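Local coordinates for probable tRNA pseudouridine synthase D (Methanosarcina mazei, PDB 1Z2Z), which probably converts uridine-13 of transfer RNAs into pseudouridine, as a member of the TruD family of pseudouridine synthases, at residues Glu387-Gly399 / Val411-Val425. Numbering follows the deposited sequence.
Sequences EVLLEVKPKFEAG and VLEFMLPKGSYATTV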
loop_
_atom_site.group_PDB
_atom_site.type_symbol
_atom_site.label_atom_id
_atom_site.label_comp_id
_atom_site.label_asym_id
_atom_site.label_seq_id
_atom_site.Cartn_x
_atom_site.Cartn_y
_atom_site.Cartn_z
ATOM N N GLU A 387 -4.718 -12.700 -0.430
ATOM C CA GLU A 387 -5.794 -12.868 0.530
ATOM C C GLU A 387 -6.834 -11.775 0.308
ATOM O O GLU A 387 -6.632 -10.864 -0.500
ATOM C CB GLU A 387 -5.265 -12.787 1.959
ATOM C CG GLU A 387 -4.560 -11.478 2.298
ATOM C CD GLU A 387 -3.121 -11.440 1.806
ATOM O OE1 GLU A 387 -2.317 -12.293 2.246
ATOM O OE2 GLU A 387 -2.792 -10.556 0.986
ATOM N N VAL A 388 -7.936 -11.853 1.045
ATOM C CA VAL A 388 -9.026 -10.895 0.899
ATOM C C VAL A 388 -9.268 -10.014 2.115
ATOM O O VAL A 388 -9.463 -8.816 1.978
ATOM C CB VAL A 388 -10.334 -11.635 0.545
ATOM C CG1 VAL A 388 -11.486 -10.667 0.512
ATOM C CG2 VAL A 388 -10.185 -12.303 -0.794
ATOM N N LEU A 389 -9.274 -10.615 3.295
ATOM C CA LEU A 389 -9.497 -9.889 4.528
ATOM C C LEU A 389 -8.164 -9.456 5.120
ATOM O O LEU A 389 -7.174 -10.186 5.053
ATOM C CB LEU A 389 -10.225 -10.776 5.529
ATOM C CG LEU A 389 -10.221 -10.313 6.991
ATOM C CD1 LEU A 389 -10.987 -9.000 7.134
ATOM C CD2 LEU A 389 -10.852 -11.386 7.874
ATOM N N LEU A 390 -8.133 -8.267 5.702
ATOM C CA LEU A 390 -6.916 -7.780 6.310
ATOM C C LEU A 390 -7.133 -7.739 7.816
ATOM O O LEU A 390 -7.667 -6.769 8.349
ATOM C CB LEU A 390 -6.591 -6.391 5.771
ATOM C CG LEU A 390 -5.169 -5.874 6.022
ATOM C CD1 LEU A 390 -4.829 -4.830 4.977
ATOM C CD2 LEU A 390 -5.041 -5.326 7.430
ATOM N N GLU A 391 -6.731 -8.808 8.494
ATOM C CA GLU A 391 -6.882 -8.914 9.937
ATOM C C GLU A 391 -6.598 -7.577 10.611
ATOM O O GLU A 391 -5.566 -6.950 10.349
ATOM C CB GLU A 391 -5.937 -9.995 10.473
ATOM C CG GLU A 391 -5.853 -10.102 11.996
ATOM C CD GLU A 391 -7.111 -10.663 12.626
ATOM O OE1 GLU A 391 -7.174 -10.732 13.876
ATOM O OE2 GLU A 391 -8.036 -11.037 11.874
ATOM N N VAL A 392 -7.535 -7.146 11.457
ATOM C CA VAL A 392 -7.447 -5.896 12.214
ATOM C C VAL A 392 -8.467 -5.889 13.349
ATOM O O VAL A 392 -9.635 -6.203 13.144
ATOM C CB VAL A 392 -7.714 -4.644 11.324
ATOM C CG1 VAL A 392 -6.513 -4.346 10.457
ATOM C CG2 VAL A 392 -8.917 -4.870 10.444
ATOM N N LYS A 393 -8.023 -5.535 14.546
ATOM C CA LYS A 393 -8.910 -5.473 15.702
ATOM C C LYS A 393 -8.686 -4.145 16.416
ATOM O O LYS A 393 -8.106 -4.098 17.500
ATOM C CB LYS A 393 -8.620 -6.638 16.650
ATOM C CG LYS A 393 -9.530 -6.687 17.861
ATOM C CD LYS A 393 -9.417 -8.013 18.581
ATOM C CE LYS A 393 -10.477 -8.085 19.647
ATOM N NZ LYS A 393 -11.768 -7.636 19.050
ATOM N N PRO A 394 -9.157 -3.045 15.809
ATOM C CA PRO A 394 -9.019 -1.690 16.350
ATOM C C PRO A 394 -9.715 -1.414 17.671
ATOM O O PRO A 394 -10.592 -2.166 18.091
ATOM C CB PRO A 394 -9.543 -0.812 15.215
ATOM C CG PRO A 394 -10.565 -1.678 14.565
ATOM C CD PRO A 394 -9.894 -3.024 14.534
ATOM N N LYS A 395 -9.290 -0.332 18.321
ATOM C CA LYS A 395 -9.834 0.114 19.604
ATOM C C LYS A 395 -10.065 1.627 19.500
ATOM O O LYS A 395 -9.118 2.410 19.540
ATOM C CB LYS A 395 -8.836 -0.195 20.726
ATOM C CG LYS A 395 -8.546 -1.685 20.903
ATOM C CD LYS A 395 -7.336 -1.953 21.811
ATOM C CE LYS A 395 -6.009 -1.642 21.106
ATOM N NZ LYS A 395 -4.797 -1.941 21.937
ATOM N N PHE A 396 -11.327 2.029 19.364
ATOM C CA PHE A 396 -11.671 3.440 19.225
ATOM C C PHE A 396 -11.791 4.182 20.553
ATOM O O PHE A 396 -11.863 3.578 21.624
ATOM C CB PHE A 396 -12.971 3.580 18.425
ATOM C CG PHE A 396 -14.158 2.956 19.092
ATOM C CD1 PHE A 396 -14.907 3.676 20.017
ATOM C CD2 PHE A 396 -14.498 1.631 18.837
ATOM C CE1 PHE A 396 -15.972 3.085 20.686
ATOM C CE2 PHE A 396 -15.558 1.030 19.499
ATOM C CZ PHE A 396 -16.301 1.758 20.426
ATOM N N GLU A 397 -11.814 5.506 20.452
ATOM C CA GLU A 397 -11.898 6.405 21.596
ATOM C C GLU A 397 -12.398 7.741 21.043
ATOM O O GLU A 397 -11.679 8.424 20.311
ATOM C CB GLU A 397 -10.501 6.568 22.210
ATOM C CG GLU A 397 -10.372 7.597 23.334
ATOM C CD GLU A 397 -10.856 7.071 24.672
ATOM O OE1 GLU A 397 -10.446 5.955 25.058
ATOM O OE2 GLU A 397 -11.631 7.784 25.342
ATOM N N ALA A 398 -13.633 8.107 21.374
ATOM C CA ALA A 398 -14.195 9.356 20.882
ATOM C C ALA A 398 -14.147 10.433 21.944
ATOM O O ALA A 398 -13.801 10.176 23.099
ATOM C CB ALA A 398 -15.628 9.147 20.419
ATOM N N GLY A 399 -14.498 11.644 21.540
ATOM C CA GLY A 399 -14.487 12.747 22.469
ATOM C C GLY A 399 -14.502 14.079 21.761
ATOM O O GLY A 399 -14.683 14.156 20.545
ATOM N N VAL A 411 -9.874 8.609 18.284
ATOM C CA VAL A 411 -8.537 8.062 18.473
ATOM C C VAL A 411 -8.481 6.584 18.091
ATOM O O VAL A 411 -8.702 5.721 18.935
ATOM C CB VAL A 411 -8.076 8.183 19.946
ATOM C CG1 VAL A 411 -6.671 7.631 20.103
ATOM C CG2 VAL A 411 -8.119 9.630 20.388
ATOM N N LEU A 412 -8.175 6.295 16.829
ATOM C CA LEU A 412 -8.089 4.917 16.350
ATOM C C LEU A 412 -6.721 4.294 16.593
ATOM O O LEU A 412 -5.746 4.702 15.973
ATOM C CB LEU A 412 -8.382 4.869 14.853
ATOM C CG LEU A 412 -9.858 4.902 14.453
ATOM C CD1 LEU A 412 -9.991 5.182 12.958
ATOM C CD2 LEU A 412 -10.502 3.566 14.829
ATOM N N GLU A 413 -6.632 3.299 17.470
ATOM C CA GLU A 413 -5.341 2.661 17.729
ATOM C C GLU A 413 -5.376 1.166 17.479
ATOM O O GLU A 413 -6.100 0.436 18.146
ATOM C CB GLU A 413 -4.902 2.923 19.161
ATOM C CG GLU A 413 -5.968 2.624 20.166
ATOM C CD GLU A 413 -5.610 3.154 21.526
ATOM O OE1 GLU A 413 -6.497 3.166 22.414
ATOM O OE2 GLU A 413 -4.436 3.556 21.704
ATOM N N PHE A 414 -4.580 0.705 16.524
ATOM C CA PHE A 414 -4.550 -0.712 16.199
ATOM C C PHE A 414 -3.139 -1.118 15.789
ATOM O O PHE A 414 -2.174 -0.413 16.091
ATOM C CB PHE A 414 -5.529 -0.966 15.063
ATOM C CG PHE A 414 -5.328 -0.057 13.884
ATOM C CD1 PHE A 414 -4.436 -0.385 12.874
ATOM C CD2 PHE A 414 -6.035 1.124 13.772
ATOM C CE1 PHE A 414 -4.245 0.468 11.772
ATOM C CE2 PHE A 414 -5.847 1.976 12.674
ATOM C CZ PHE A 414 -4.960 1.639 11.680
HETATM N N MSE A 415 -3.006 -2.262 15.127
HETATM C CA MSE A 415 -1.692 -2.682 14.665
HETATM C C MSE A 415 -1.763 -3.517 13.416
HETATM O O MSE A 415 -2.690 -4.298 13.232
HETATM C CB MSE A 415 -0.946 -3.438 15.737
HETATM C CG MSE A 415 -1.543 -4.731 16.099
HETATM SE SE MSE A 415 -0.119 -5.691 16.893
HETATM C CE MSE A 415 0.439 -6.597 15.239
ATOM N N LEU A 416 -0.775 -3.331 12.555
ATOM C CA LEU A 416 -0.702 -4.031 11.289
ATOM C C LEU A 416 0.671 -4.712 11.100
ATOM O O LEU A 416 1.647 -4.325 11.727
ATOM C CB LEU A 416 -0.979 -3.025 10.169
ATOM C CG LEU A 416 -2.421 -2.859 9.671
ATOM C CD1 LEU A 416 -3.419 -3.079 10.775
ATOM C CD2 LEU A 416 -2.568 -1.486 9.060
ATOM N N PRO A 417 0.747 -5.762 10.260
ATOM C CA PRO A 417 2.006 -6.481 10.005
ATOM C C PRO A 417 2.768 -5.846 8.852
ATOM O O PRO A 417 2.153 -5.292 7.948
ATOM C CB PRO A 417 1.520 -7.868 9.638
ATOM C CG PRO A 417 0.302 -7.536 8.811
ATOM C CD PRO A 417 -0.391 -6.534 9.724
ATOM N N LYS A 418 4.096 -5.950 8.859
ATOM C CA LYS A 418 4.885 -5.344 7.783
ATOM C C LYS A 418 4.326 -5.665 6.407
ATOM O O LYS A 418 4.126 -6.828 6.067
ATOM C CB LYS A 418 6.349 -5.790 7.832
ATOM C CG LYS A 418 6.562 -7.283 7.874
ATOM C CD LYS A 418 7.947 -7.645 7.366
ATOM C CE LYS A 418 8.330 -9.069 7.745
ATOM N NZ LYS A 418 9.578 -9.473 7.029
ATOM N N GLY A 419 4.084 -4.619 5.623
ATOM C CA GLY A 419 3.557 -4.799 4.293
ATOM C C GLY A 419 2.157 -4.248 4.183
ATOM O O GLY A 419 1.672 -4.034 3.078
ATOM N N SER A 420 1.492 -4.026 5.313
ATOM C CA SER A 420 0.140 -3.471 5.290
ATOM C C SER A 420 0.155 -1.977 5.617
ATOM O O SER A 420 1.085 -1.493 6.259
ATOM C CB SER A 420 -0.772 -4.229 6.261
ATOM O OG SER A 420 -0.243 -4.237 7.573
ATOM N N TYR A 421 -0.882 -1.261 5.174
ATOM C CA TYR A 421 -1.005 0.189 5.360
ATOM C C TYR A 421 -2.200 0.630 6.210
ATOM O O TYR A 421 -3.269 0.031 6.145
ATOM C CB TYR A 421 -1.092 0.851 3.990
ATOM C CG TYR A 421 0.142 0.646 3.149
ATOM C CD1 TYR A 421 1.281 1.438 3.341
ATOM C CD2 TYR A 421 0.168 -0.324 2.141
ATOM C CE1 TYR A 421 2.412 1.277 2.545
ATOM C CE2 TYR A 421 1.293 -0.495 1.341
ATOM C CZ TYR A 421 2.415 0.315 1.544
ATOM O OH TYR A 421 3.507 0.195 0.704
ATOM N N ALA A 422 -2.010 1.693 6.989
ATOM C CA ALA A 422 -3.052 2.228 7.865
ATOM C C ALA A 422 -4.235 2.819 7.105
ATOM O O ALA A 422 -5.364 2.791 7.593
ATOM C CB ALA A 422 -2.469 3.287 8.786
ATOM N N THR A 423 -3.978 3.368 5.923
ATOM C CA THR A 423 -5.055 3.946 5.140
ATOM C C THR A 423 -6.130 2.911 4.890
ATOM O O THR A 423 -7.311 3.236 4.803
ATOM C CB THR A 423 -4.572 4.452 3.787
ATOM O OG1 THR A 423 -3.789 3.439 3.152
ATOM C CG2 THR A 423 -3.751 5.714 3.963
ATOM N N THR A 424 -5.714 1.659 4.782
ATOM C CA THR A 424 -6.648 0.580 4.541
ATOM C C THR A 424 -7.612 0.397 5.711
ATOM O O THR A 424 -8.720 -0.108 5.545
ATOM C CB THR A 424 -5.898 -0.719 4.292
ATOM O OG1 THR A 424 -5.136 -0.589 3.085
ATOM C CG2 THR A 424 -6.871 -1.868 4.165
ATOM N N VAL A 425 -7.196 0.819 6.894
ATOM C CA VAL A 425 -8.042 0.681 8.058
ATOM C C VAL A 425 -8.890 1.925 8.218
ATOM O O VAL A 425 -10.074 1.840 8.542
ATOM C CB VAL A 425 -7.199 0.489 9.335
ATOM C CG1 VAL A 425 -8.096 0.469 10.559
ATOM C CG2 VAL A 425 -6.398 -0.805 9.239
HETATM O O HOH W 1 -3.806 -6.841 13.352
#
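V392 and V425 meet tip to tip, CG1 of the first lying 3.7 Å from CG2 of the second, while L416 slants across the same CG1 with its CD1. One methyl thus serves two apolar partners, and the chi1 of V392 (-76°), which sets CG1 opposite the carbonyl carbon, aims it at both. L390 crosses T424 at a slant, CD1 to CG2 3.7 Å, and rests CD2 against L416. Next comes P394, its CB 4.0 Å from CB of F414, whose ring has V425 CG1 over one face, toward the rim. Farther along, V411 N donates to E397 O (2.7 Å), and the side chains of these two residues run side by side in the same direction. E413 runs past the K395 backbone, extended beyond CG, and its carboxylate forms a salt bridge with R136; an alanine here would probably leave that arginine without this carboxylate and remove the chain that lies along K395. The contact lies at the hairpin of strands 398-400 and 408-417, where V411 N to E397 O is the firm bond, among strand 130-142, which hydrogen-bonds L412 and F414, helix 423-430, which P394 and L412 touch, and helix 146-163 against F396.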